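Reticulocyte-binding protein 2a (Plasmodium vivax, PDB 4Z8N) probably binds a receptor on the red-cell surface during parasite invasion, the chain here being its alpha-helical erythrocyte-binding domain. Local coordinates at residues N29-E33 / Y260-F265; V159-V165 / K229-L233; V83-P87 / E279-L283. All blocks are in the same frame, centred on the assembly; numbering follows the deposited sequence.

Contact 1: N29-E33 / Y260-F265; sequences NYFAE and YATYKF
Glu33 OE2 takes a weak hydrogen bond from Lys264 NZ at 3.5 Å that forms part of a long salt bridge, while OE1 of the same carboxylate receives weak hydrogen bonds from Tyr36 and Tyr158. The Glu33 chain folds over at its second torsion (chi2 -59°), which swings the carboxylate to the rim of the Tyr260 ring. Glu33 CD lies in the plane of that ring, so the acid meets its partly positive C-H edge, and Glu33 OE1 comes to 3.4 Å from Tyr260 CD2; carboxylate and ring planes stand 76° apart. Lys264 runs fully extended from CG onward and passes Asn29 on the way to its ammonium, Lys264 CD lying 3.7 Å from Asn29 OD1. The amide's other end, Asn29 ND2, approaches the edge of the Phe265 ring, 4.2 Å from Phe265 CD1. Between these polar groups the helices come close at a small residue: Ala261 CB sits 3.7 Å from Tyr30 CA, and the short segment axes approach to 9.1 Å with 125° between their N-to-C directions. Tyr158, stacked on the Tyr260 ring, ties helix 149-162 into the same cluster. The buried Glu33 carboxylate thus has among its partners a distant ammonium, two weakly bound hydroxyls and a ring edge, whereas Asn29 OD1 is buried without any hydrogen-bond partner, a likely energetic cost within this interhelical core.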
loop_
_atom_site.group_PDB
_atom_site.type_symbol
_atom_site.label_atom_id
_atom_site.label_comp_id
_atom_site.label_asym_id
_atom_site.label_seq_id
_atom_site.Cartn_x
_atom_site.Cartn_y
_atom_site.Cartn_z
ATOM N N ASN A 29 -1.197 7.258 -9.837
ATOM C CA ASN A 29 -0.468 8.262 -9.085
ATOM C C ASN A 29 0.567 8.936 -9.979
ATOM O O ASN A 29 0.755 10.150 -9.935
ATOM C CB ASN A 29 0.209 7.628 -7.870
ATOM C CG ASN A 29 0.477 8.627 -6.767
ATOM O OD1 ASN A 29 1.232 9.582 -6.948
ATOM N ND2 ASN A 29 -0.132 8.406 -5.609
ATOM N N TYR A 30 1.227 8.126 -10.798
ATOM C CA TYR A 30 2.235 8.611 -11.730
ATOM C C TYR A 30 1.638 9.572 -12.762
ATOM O O TYR A 30 2.220 10.617 -13.058
ATOM C CB TYR A 30 2.911 7.426 -12.428
ATOM C CG TYR A 30 3.801 7.806 -13.590
ATOM C CD1 TYR A 30 5.081 8.299 -13.376
ATOM C CD2 TYR A 30 3.364 7.658 -14.901
ATOM C CE1 TYR A 30 5.897 8.645 -14.432
ATOM C CE2 TYR A 30 4.177 8.002 -15.967
ATOM C CZ TYR A 30 5.440 8.495 -15.725
ATOM O OH TYR A 30 6.255 8.837 -16.775
ATOM N N PHE A 31 0.472 9.222 -13.300
ATOM C CA PHE A 31 -0.177 10.052 -14.309
ATOM C C PHE A 31 -0.583 11.406 -13.733
ATOM O O PHE A 31 -0.581 12.416 -14.440
ATOM C CB PHE A 31 -1.397 9.334 -14.890
ATOM C CG PHE A 31 -1.060 8.077 -15.641
ATOM C CD1 PHE A 31 0.132 7.969 -16.340
ATOM C CD2 PHE A 31 -1.930 6.998 -15.639
ATOM C CE1 PHE A 31 0.449 6.812 -17.033
ATOM C CE2 PHE A 31 -1.619 5.835 -16.328
ATOM C CZ PHE A 31 -0.428 5.743 -17.026
ATOM N N ALA A 32 -0.927 11.423 -12.449
ATOM C CA ALA A 32 -1.274 12.664 -11.767
ATOM C C ALA A 32 -0.040 13.542 -11.587
ATOM O O ALA A 32 -0.122 14.765 -11.678
ATOM C CB ALA A 32 -1.922 12.372 -10.418
ATOM N N GLU A 33 1.104 12.908 -11.339
ATOM C CA GLU A 33 2.363 13.630 -11.164
ATOM C C GLU A 33 2.820 14.296 -12.455
ATOM O O GLU A 33 3.259 15.447 -12.443
ATOM C CB GLU A 33 3.459 12.690 -10.653
ATOM C CG GLU A 33 3.264 12.258 -9.213
ATOM C CD GLU A 33 3.221 13.437 -8.260
ATOM O OE1 GLU A 33 4.010 14.387 -8.452
ATOM O OE2 GLU A 33 2.391 13.418 -7.327
ATOM N N TYR A 260 9.053 9.320 -7.504
ATOM C CA TYR A 260 8.273 10.017 -6.487
ATOM C C TYR A 260 6.882 9.405 -6.334
ATOM O O TYR A 260 6.367 9.298 -5.222
ATOM C CB TYR A 260 8.151 11.508 -6.804
ATOM C CG TYR A 260 7.259 12.235 -5.821
ATOM C CD1 TYR A 260 7.653 12.414 -4.500
ATOM C CD2 TYR A 260 6.015 12.721 -6.207
ATOM C CE1 TYR A 260 6.837 13.066 -3.592
ATOM C CE2 TYR A 260 5.194 13.379 -5.308
ATOM C CZ TYR A 260 5.610 13.546 -4.001
ATOM O OH TYR A 260 4.798 14.195 -3.102
ATOM N N ALA A 261 6.280 9.006 -7.451
ATOM C CA ALA A 261 4.959 8.382 -7.417
ATOM C C ALA A 261 4.994 7.086 -6.614
ATOM O O ALA A 261 4.065 6.785 -5.867
ATOM C CB ALA A 261 4.454 8.119 -8.826
ATOM N N THR A 262 6.078 6.333 -6.772
ATOM C CA THR A 262 6.291 5.100 -6.019
ATOM C C THR A 262 6.420 5.392 -4.528
ATOM O O THR A 262 5.824 4.709 -3.693
ATOM C CB THR A 262 7.548 4.359 -6.510
ATOM O OG1 THR A 262 7.362 3.963 -7.874
ATOM C CG2 THR A 262 7.818 3.121 -5.662
ATOM N N TYR A 263 7.206 6.414 -4.207
ATOM C CA TYR A 263 7.383 6.859 -2.832
ATOM C C TYR A 263 6.056 7.305 -2.220
ATOM O O TYR A 263 5.691 6.880 -1.124
ATOM C CB TYR A 263 8.408 7.998 -2.781
ATOM C CG TYR A 263 8.480 8.729 -1.459
ATOM C CD1 TYR A 263 9.256 8.242 -0.416
ATOM C CD2 TYR A 263 7.783 9.915 -1.259
ATOM C CE1 TYR A 263 9.328 8.911 0.792
ATOM C CE2 TYR A 263 7.849 10.588 -0.057
ATOM C CZ TYR A 263 8.622 10.082 0.965
ATOM O OH TYR A 263 8.689 10.753 2.160
ATOM N N LYS A 264 5.337 8.159 -2.941
ATOM C CA LYS A 264 4.095 8.735 -2.442
ATOM C C LYS A 264 2.990 7.689 -2.280
ATOM O O LYS A 264 2.247 7.708 -1.301
ATOM C CB LYS A 264 3.627 9.853 -3.377
ATOM C CG LYS A 264 2.329 10.525 -2.956
ATOM C CD LYS A 264 1.915 11.580 -3.970
ATOM C CE LYS A 264 0.585 12.216 -3.612
ATOM N NZ LYS A 264 0.178 13.224 -4.633
ATOM N N PHE A 265 2.890 6.786 -3.250
ATOM C CA PHE A 265 1.872 5.744 -3.245
ATOM C C PHE A 265 1.963 4.880 -1.984
ATOM O O PHE A 265 0.945 4.527 -1.390
ATOM C CB PHE A 265 2.013 4.877 -4.503
ATOM C CG PHE A 265 0.917 3.864 -4.683
ATOM C CD1 PHE A 265 -0.365 4.263 -5.023
ATOM C CD2 PHE A 265 1.180 2.509 -4.547
ATOM C CE1 PHE A 265 -1.370 3.332 -5.205
ATOM C CE2 PHE A 265 0.176 1.573 -4.728
ATOM C CZ PHE A 265 -1.099 1.984 -5.057
#

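Contact 2: V159-V165 / K229-L233; sequences VERVKEV and KENVL
Lys229 lies obliquely across Val162, its straight chain drawn over the valine's side and its ammonium carried to the main-chain oxygens of Val162 and Val165. CG is placed opposite the backbone N (chi1 173°), and every later torsion is extended, so that the methylenes lie along Val162 and the charge ends past its side chain: Lys229 CG is 3.8 Å from Val162 CB. Lys229 NZ then donates to Val162 O at 2.9 Å, with a C=O...N angle of 142° and the nitrogen tilted 29° from the carbonyl plane. A second, weak bond of 3.1 Å joins Lys229 NZ to Val165 O, where the chain has left the helix. One ammonium therefore bridges two main-chain oxygens, and the partial negative charge of a helix end may add to its hold.

Beside this polar tip the contact is aliphatic. Val162 CG2 and Leu233 CD2 meet at 4.0 Å as the two side chains slide past one another in opposite directions. Val159 crosses Val232 at a slant, Val159 CG2 touching Val232 CG1 at 3.8 Å, and its other methyl, CG1, reaches Leu233 CD2. At the solvent side the extended Lys163 joins in, its CE 3.9 Å from Leu233 CD2. Tyr263 of helix 246-297 packs on Val162 and Val165, and Phe259 on Val232, adding that helix to the contact. Branched aliphatic side chains packed between helices 149-162 and 199-237, with a lysine bound to Val162 O and to Val165 O in the following turn, are in keeping with the helical-bundle scaffold of this erythrocyte-binding domain.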
loop_
_atom_site.group_PDB
_atom_site.type_symbol
_atom_site.label_atom_id
_atom_site.label_comp_id
_atom_site.label_asym_id
_atom_site.label_seq_id
_atom_site.Cartn_x
_atom_site.Cartn_y
_atom_site.Cartn_z
ATOM N N VAL A 159 12.968 16.077 -3.973
ATOM C CA VAL A 159 14.005 15.896 -2.964
ATOM C C VAL A 159 13.551 16.434 -1.606
ATOM O O VAL A 159 13.685 15.759 -0.587
ATOM C CB VAL A 159 15.325 16.583 -3.392
ATOM C CG1 VAL A 159 16.236 16.806 -2.200
ATOM C CG2 VAL A 159 16.034 15.760 -4.461
ATOM N N GLU A 160 12.996 17.642 -1.596
ATOM C CA GLU A 160 12.542 18.257 -0.352
ATOM C C GLU A 160 11.397 17.463 0.283
ATOM O O GLU A 160 11.296 17.368 1.506
ATOM C CB GLU A 160 12.110 19.704 -0.604
ATOM C CG GLU A 160 11.720 20.479 0.649
ATOM C CD GLU A 160 12.887 20.722 1.594
ATOM O OE1 GLU A 160 14.053 20.634 1.153
ATOM O OE2 GLU A 160 12.635 21.006 2.784
ATOM N N ARG A 161 10.542 16.885 -0.553
ATOM C CA ARG A 161 9.404 16.119 -0.062
ATOM C C ARG A 161 9.812 14.798 0.588
ATOM O O ARG A 161 9.269 14.429 1.625
ATOM C CB ARG A 161 8.410 15.862 -1.196
ATOM C CG ARG A 161 7.591 17.088 -1.560
ATOM C CD ARG A 161 6.687 16.829 -2.749
ATOM N NE ARG A 161 5.853 17.990 -3.049
ATOM C CZ ARG A 161 5.010 18.060 -4.073
ATOM N NH1 ARG A 161 4.884 17.032 -4.904
ATOM N NH2 ARG A 161 4.293 19.158 -4.268
ATOM N N VAL A 162 10.773 14.092 -0.002
ATOM C CA VAL A 162 11.188 12.806 0.552
ATOM C C VAL A 162 12.038 12.984 1.810
ATOM O O VAL A 162 12.182 12.054 2.600
ATOM C CB VAL A 162 11.976 11.958 -0.473
ATOM C CG1 VAL A 162 11.119 11.670 -1.693
ATOM C CG2 VAL A 162 13.272 12.641 -0.862
ATOM N N LYS A 163 12.587 14.179 1.997
ATOM C CA LYS A 163 13.386 14.475 3.182
ATOM C C LYS A 163 12.509 14.849 4.370
ATOM O O LYS A 163 12.989 14.939 5.498
ATOM C CB LYS A 163 14.370 15.614 2.903
ATOM C CG LYS A 163 15.531 15.247 1.999
ATOM C CD LYS A 163 16.457 16.441 1.809
ATOM C CE LYS A 163 17.647 16.084 0.936
ATOM N NZ LYS A 163 18.513 17.268 0.665
ATOM N N GLU A 164 11.225 15.070 4.115
ATOM C CA GLU A 164 10.317 15.530 5.159
ATOM C C GLU A 164 10.073 14.473 6.234
ATOM O O GLU A 164 9.833 14.811 7.393
ATOM C CB GLU A 164 8.987 15.974 4.549
ATOM C CG GLU A 164 9.034 17.366 3.936
ATOM C CD GLU A 164 7.744 17.741 3.239
ATOM O OE1 GLU A 164 7.775 18.634 2.366
ATOM O OE2 GLU A 164 6.699 17.142 3.562
ATOM N N VAL A 165 10.142 13.199 5.862
ATOM C CA VAL A 165 9.926 12.131 6.835
ATOM C C VAL A 165 11.147 11.216 6.959
ATOM O O VAL A 165 11.853 10.953 5.983
ATOM C CB VAL A 165 8.673 11.288 6.479
ATOM C CG1 VAL A 165 8.921 10.433 5.251
ATOM C CG2 VAL A 165 8.253 10.419 7.659
ATOM N N LYS A 229 12.684 7.028 -2.416
ATOM C CA LYS A 229 13.425 8.120 -1.796
ATOM C C LYS A 229 14.901 8.131 -2.191
ATOM O O LYS A 229 15.433 9.164 -2.598
ATOM C CB LYS A 229 13.299 8.051 -0.272
ATOM C CG LYS A 229 14.175 9.062 0.459
ATOM C CD LYS A 229 13.816 9.170 1.933
ATOM C CE LYS A 229 14.716 10.180 2.635
ATOM N NZ LYS A 229 14.199 10.536 3.989
ATOM N N GLU A 230 15.558 6.983 -2.071
ATOM C CA GLU A 230 16.983 6.890 -2.375
ATOM C C GLU A 230 17.277 7.203 -3.838
ATOM O O GLU A 230 18.297 7.813 -4.152
ATOM C CB GLU A 230 17.518 5.501 -2.022
ATOM C CG GLU A 230 17.648 5.256 -0.528
ATOM C CD GLU A 230 18.188 3.877 -0.211
ATOM O OE1 GLU A 230 18.334 3.063 -1.148
ATOM O OE2 GLU A 230 18.469 3.608 0.976
ATOM N N ASN A 231 16.385 6.788 -4.731
ATOM C CA ASN A 231 16.575 7.067 -6.150
ATOM C C ASN A 231 16.385 8.548 -6.462
ATOM O O ASN A 231 17.113 9.109 -7.280
ATOM C CB ASN A 231 15.625 6.222 -6.999
ATOM C CG ASN A 231 16.153 4.820 -7.234
ATOM O OD1 ASN A 231 17.109 4.626 -7.981
ATOM N ND2 ASN A 231 15.533 3.837 -6.591
ATOM N N VAL A 232 15.409 9.174 -5.810
ATOM C CA VAL A 232 15.210 10.613 -5.940
ATOM C C VAL A 232 16.464 11.342 -5.479
ATOM O O VAL A 232 16.963 12.236 -6.163
ATOM C CB VAL A 232 13.991 11.106 -5.127
ATOM C CG1 VAL A 232 14.042 12.616 -4.943
ATOM C CG2 VAL A 232 12.693 10.699 -5.806
ATOM N N LEU A 233 16.979 10.939 -4.321
ATOM C CA LEU A 233 18.187 11.538 -3.771
ATOM C C LEU A 233 19.401 11.254 -4.652
ATOM O O LEU A 233 20.318 12.074 -4.741
ATOM C CB LEU A 233 18.435 11.030 -2.350
ATOM C CG LEU A 233 17.396 11.441 -1.305
ATOM C CD1 LEU A 233 17.800 10.955 0.079
ATOM C CD2 LEU A 233 17.203 12.951 -1.315
#

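Contact 3: V83-P87 / E279-L283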
loop_
_atom_site.group_PDB
_atom_site.type_symbol
_atom_site.label_atom_id
_atom_site.label_comp_id
_atom_site.label_asym_id
_atom_site.label_seq_id
_atom_site.Cartn_x
_atom_site.Cartn_y
_atom_site.Cartn_z
ATOM N N VAL A 83 -15.852 -10.918 15.136
ATOM C CA VAL A 83 -16.171 -12.102 15.931
ATOM C C VAL A 83 -14.900 -12.800 16.412
ATOM O O VAL A 83 -14.809 -13.229 17.565
ATOM C CB VAL A 83 -17.028 -13.115 15.137
ATOM C CG1 VAL A 83 -17.349 -14.329 15.998
ATOM C CG2 VAL A 83 -18.309 -12.464 14.642
ATOM N N LEU A 84 -13.917 -12.902 15.525
ATOM C CA LEU A 84 -12.675 -13.605 15.827
ATOM C C LEU A 84 -11.782 -12.834 16.798
ATOM O O LEU A 84 -10.936 -13.424 17.472
ATOM C CB LEU A 84 -11.905 -13.890 14.534
ATOM C CG LEU A 84 -12.578 -14.829 13.533
ATOM C CD1 LEU A 84 -11.806 -14.846 12.225
ATOM C CD2 LEU A 84 -12.691 -16.237 14.105
ATOM N N GLU A 85 -11.970 -11.519 16.868
ATOM C CA GLU A 85 -11.162 -10.679 17.751
ATOM C C GLU A 85 -11.790 -10.545 19.128
ATOM O O GLU A 85 -11.096 -10.312 20.120
ATOM C CB GLU A 85 -10.959 -9.292 17.140
ATOM C CG GLU A 85 -9.989 -9.264 15.975
ATOM C CD GLU A 85 -9.746 -7.859 15.457
ATOM O OE1 GLU A 85 -10.511 -6.946 15.832
ATOM O OE2 GLU A 85 -8.784 -7.670 14.685
ATOM N N TYR A 86 -13.109 -10.688 19.183
ATOM C CA TYR A 86 -13.832 -10.589 20.444
ATOM C C TYR A 86 -14.767 -11.778 20.649
ATOM O O TYR A 86 -15.983 -11.605 20.708
ATOM C CB TYR A 86 -14.621 -9.278 20.496
ATOM C CG TYR A 86 -13.751 -8.042 20.394
ATOM C CD1 TYR A 86 -13.412 -7.506 19.158
ATOM C CD2 TYR A 86 -13.262 -7.419 21.534
ATOM C CE1 TYR A 86 -12.614 -6.379 19.062
ATOM C CE2 TYR A 86 -12.465 -6.292 21.447
ATOM C CZ TYR A 86 -12.144 -5.777 20.211
ATOM O OH TYR A 86 -11.350 -4.655 20.123
ATOM N N PRO A 87 -14.198 -12.992 20.768
ATOM C CA PRO A 87 -15.036 -14.192 20.872
ATOM C C PRO A 87 -15.781 -14.294 22.200
ATOM O O PRO A 87 -16.909 -14.789 22.228
ATOM C CB PRO A 87 -14.026 -15.337 20.732
ATOM C CG PRO A 87 -12.743 -14.766 21.229
ATOM C CD PRO A 87 -12.759 -13.316 20.828
ATOM N N GLU A 279 -4.089 -0.458 17.288
ATOM C CA GLU A 279 -5.413 -0.966 17.624
ATOM C C GLU A 279 -5.360 -2.450 17.972
ATOM O O GLU A 279 -5.914 -2.877 18.983
ATOM C CB GLU A 279 -6.391 -0.737 16.468
ATOM C CG GLU A 279 -7.774 -1.323 16.714
ATOM C CD GLU A 279 -8.372 -1.962 15.474
ATOM O OE1 GLU A 279 -8.268 -1.361 14.384
ATOM O OE2 GLU A 279 -8.942 -3.069 15.586
ATOM N N LYS A 280 -4.686 -3.228 17.128
ATOM C CA LYS A 280 -4.587 -4.671 17.330
ATOM C C LYS A 280 -3.724 -4.987 18.546
ATOM O O LYS A 280 -4.016 -5.914 19.298
ATOM C CB LYS A 280 -4.006 -5.355 16.090
ATOM C CG LYS A 280 -4.709 -5.036 14.779
ATOM C CD LYS A 280 -6.135 -5.539 14.743
ATOM C CE LYS A 280 -6.708 -5.423 13.337
ATOM N NZ LYS A 280 -8.181 -5.595 13.328
ATOM N N GLY A 281 -2.658 -4.213 18.725
ATOM C CA GLY A 281 -1.750 -4.387 19.845
ATOM C C GLY A 281 -2.434 -4.218 21.188
ATOM O O GLY A 281 -2.238 -5.023 22.099
ATOM N N LYS A 282 -3.245 -3.173 21.310
ATOM C CA LYS A 282 -4.009 -2.941 22.532
ATOM C C LYS A 282 -4.897 -4.141 22.855
ATOM O O LYS A 282 -4.976 -4.574 24.005
ATOM C CB LYS A 282 -4.863 -1.677 22.407
ATOM C CG LYS A 282 -5.950 -1.571 23.465
ATOM C CD LYS A 282 -6.647 -0.219 23.432
ATOM C CE LYS A 282 -7.779 -0.165 24.451
ATOM N NZ LYS A 282 -8.376 1.195 24.563
ATOM N N LEU A 283 -5.556 -4.676 21.831
ATOM C CA LEU A 283 -6.426 -5.834 22.002
ATOM C C LEU A 283 -5.626 -7.069 22.396
ATOM O O LEU A 283 -6.048 -7.842 23.257
ATOM C CB LEU A 283 -7.216 -6.108 20.721
ATOM C CG LEU A 283 -8.120 -7.344 20.731
ATOM C CD1 LEU A 283 -9.089 -7.313 21.906
ATOM C CD2 LEU A 283 -8.879 -7.451 19.419
#
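Helix 71-85 ends at Glu85, and Tyr86 turns out of helical geometry (phi -130°, psi 64°) beside the continuous helix 246-297, the nearest CA pair, Glu85 and Leu283, being 8.0 Å apart. This joins a helix end to the long C-terminal helix of the alpha-helical domain through a salt-bridge network beside an apolar patch. Lys280 NZ donates to the syn lone pair of Glu85 OE2 at a short 2.6 Å; the two side chains meet at about a right angle, the glutamate extended beyond CG and the lysine bent at chi2 (-65°). A weak 3.5 Å bond from Lys280 NZ to Glu279 OE2 brings in a second acid, so the ammonium probably offsets the repulsion between Glu85 OE1 and Glu279 OE2; Glu210 brings a further acid near Glu85 OE2. Glu279 is held more firmly from outside, by a salt bridge with Arg6 and a hydrogen bond with Ser2. Next to the charges, both Leu283 methyls touch the Tyr86 ring. Leu283 CD1 reaches Tyr86 CE2 at 3.6 Å. Leu283 CD2 sits 4.2 Å from the Tyr86 ring centroid in an off-centre CH-pi contact, and also touches Glu85 CB at 3.6 Å.

Contacts 1 and 3 both use helix 246-297, but their centres lie about 34 Å apart on opposite sides of the chain's centre. Contact 2 joins helix 149-162 to helix 199-237, which directly precedes that long helix in the chain, and it touches contact 1 through Tyr263 and Tyr260. Contacts 1 and 3 are largely buried, while contact 2 is partly exposed and mostly aliphatic, its lysine serving backbone carbonyls. The other two pair lysine with glutamate, loosely in contact 1 and tightly in contact 3. Along the sequence, contact 2 is nested within the spans closed by both others, whereas the segments of contacts 1 and 3 alternate.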